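PDB 1VDM: purine phosphoribosyltransferase from Pyrococcus horikoshii, which transfers a phosphoribosyl group to purine bases, as a type I phosphoribosyltransferase. Local coordinates for the interface of chains A and B. Residues are numbered along the deposited sequence; one frame, centred on the assembly and turned at random. Chains: chain A/B, purine phosphoribosyltransferase.

The interface of chains A and B. Residues chain A 9, 12, 16, 43; chain B 9, 13, 16, 20.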
# COMPACT_ATOMS: atom_id res chain seq x y z
N TRP A 9 -12.54 4.68 25.61
CA TRP A 9 -12.05 3.42 26.15
C TRP A 9 -12.88 3.00 27.37
O TRP A 9 -13.02 1.81 27.65
CB TRP A 9 -10.57 3.52 26.52
CG TRP A 9 -9.91 2.21 26.94
CD1 TRP A 9 -8.90 2.06 27.86
CD2 TRP A 9 -10.18 0.88 26.44
NE1 TRP A 9 -8.54 0.74 27.97
CE2 TRP A 9 -9.30 -0.01 27.11
CE3 TRP A 9 -11.08 0.35 25.50
CZ2 TRP A 9 -9.29 -1.39 26.88
CZ3 TRP A 9 -11.08 -1.03 25.27
CH2 TRP A 9 -10.19 -1.88 25.96
N ASP A 12 -16.05 1.71 25.74
CA ASP A 12 -15.79 0.44 25.07
C ASP A 12 -15.74 -0.66 26.12
O ASP A 12 -16.42 -1.67 25.99
CB ASP A 12 -14.46 0.48 24.29
CG ASP A 12 -14.67 0.47 22.78
OD1 ASP A 12 -15.78 0.15 22.33
OD2 ASP A 12 -13.70 0.78 22.05
N PHE A 16 -18.11 -4.01 26.76
CA PHE A 16 -17.70 -5.41 26.73
C PHE A 16 -18.19 -6.12 27.99
O PHE A 16 -18.54 -7.30 27.95
CB PHE A 16 -16.19 -5.53 26.56
CG PHE A 16 -15.72 -5.37 25.13
CD1 PHE A 16 -14.76 -4.42 24.80
CD2 PHE A 16 -16.27 -6.16 24.12
CE1 PHE A 16 -14.34 -4.26 23.46
CE2 PHE A 16 -15.86 -6.01 22.78
CZ PHE A 16 -14.90 -5.06 22.45
N ARG A 43 -23.01 -0.94 19.10
CA ARG A 43 -21.90 -1.78 19.51
C ARG A 43 -22.37 -3.14 20.03
O ARG A 43 -21.79 -4.17 19.68
CB ARG A 43 -21.07 -1.06 20.56
CG ARG A 43 -20.18 0.00 19.96
CD ARG A 43 -18.73 -0.30 20.27
NE ARG A 43 -18.39 -1.66 19.87
CZ ARG A 43 -17.40 -2.37 20.40
NH1 ARG A 43 -16.64 -1.86 21.36
NH2 ARG A 43 -17.17 -3.60 19.97
N TRP B 9 -5.28 1.19 22.01
CA TRP B 9 -6.68 0.87 21.75
C TRP B 9 -6.84 -0.25 20.72
O TRP B 9 -7.66 -1.14 20.86
CB TRP B 9 -7.40 2.12 21.27
CG TRP B 9 -8.83 1.82 21.00
CD1 TRP B 9 -9.84 1.62 21.97
CD2 TRP B 9 -9.45 1.62 19.70
NE1 TRP B 9 -11.05 1.33 21.40
CE2 TRP B 9 -10.82 1.32 19.94
CE3 TRP B 9 -8.98 1.68 18.39
CZ2 TRP B 9 -11.67 1.08 18.87
CZ3 TRP B 9 -9.83 1.44 17.32
CH2 TRP B 9 -11.18 1.14 17.56
N ARG B 13 -8.50 -3.89 21.47
CA ARG B 13 -9.69 -4.37 20.78
C ARG B 13 -9.41 -5.74 20.16
O ARG B 13 -10.31 -6.58 20.05
CB ARG B 13 -10.16 -3.37 19.71
CG ARG B 13 -10.77 -2.07 20.26
CD ARG B 13 -12.06 -2.35 21.02
NE ARG B 13 -13.09 -2.89 20.14
CZ ARG B 13 -13.92 -2.15 19.40
NH1 ARG B 13 -13.86 -0.82 19.44
NH2 ARG B 13 -14.76 -2.75 18.57
N PHE B 16 -9.63 -8.18 23.04
CA PHE B 16 -11.01 -8.49 23.38
C PHE B 16 -11.60 -9.43 22.34
O PHE B 16 -12.39 -10.32 22.67
CB PHE B 16 -11.85 -7.21 23.44
CG PHE B 16 -12.03 -6.68 24.82
CD1 PHE B 16 -12.60 -7.47 25.81
CD2 PHE B 16 -11.65 -5.38 25.13
CE1 PHE B 16 -12.80 -6.97 27.11
CE2 PHE B 16 -11.84 -4.87 26.42
CZ PHE B 16 -12.41 -5.67 27.41
N GLU B 20 -12.91 -13.40 22.91
CA GLU B 20 -14.25 -13.86 22.54
C GLU B 20 -14.19 -15.21 21.84
O GLU B 20 -15.03 -16.08 22.07
CB GLU B 20 -14.94 -12.84 21.63
CG GLU B 20 -16.31 -12.39 22.10
CD GLU B 20 -16.27 -11.60 23.41
OE1 GLU B 20 -15.90 -12.18 24.45
OE2 GLU B 20 -16.60 -10.38 23.39
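The rings of A:Phe16 and B:Phe16 lie face to face across the boundary between the two chains, their centroids 4.0 Å apart and their planes inclined by 24°. The overlap is offset: CD1 of A:Phe16 sits over the rim of the partner ring, near B:Phe16 CD2. A:Trp9 closes the edge of the B:Phe16 ring, its benzo corner CH2 lying in that ring's plane at 3.4 Å from CE2. The CD methylene of B:Arg13 meets the edge of the A:Phe16 ring, 3.8 Å from CE1. An alanine in place of B:Phe16 would probably leave one face of A:Phe16 without its stacking partner and A:Trp9 CH2 without its neighbour, opening a gap between the helices.

Beside this apolar patch the carboxylate of A:Asp12 receives the indole N-H of B:Trp9, with NE1 2.8 Å from OD2. This bond runs in the indole plane and meets OD2 nearly along its C-O axis, with the carboxylate almost coplanar with the ring. The anti placement of the B:Trp9 CG relative to its backbone N (chi1 180°) carries NE1 across to this acceptor. OD2 also forms a salt bridge with B:Arg13, whose NH1 lies 3.1 Å away; the associated hydrogen bond is weak, and the guanidinium is turned steeply against the carboxylate. In the second shell, the bent chain of A:Arg43 brings its guanidinium tip to tip with that of B:Arg13, the planes stacked at 20°. The nearby A:Asp12 is likely to offset the repulsion between these like charges. Within chain B, CG of B:Arg13 lies over one indole face of B:Trp9, toward its rim, and probably helps to hold it in place.

The patch joins the N-terminal helices, 8-25 of chain A and 8-22 of chain B, with A:Arg43 contributed by helix 38-47. It forms part of a two-fold symmetric interface within the deposited twelve-chain assembly, which may not be the biological one.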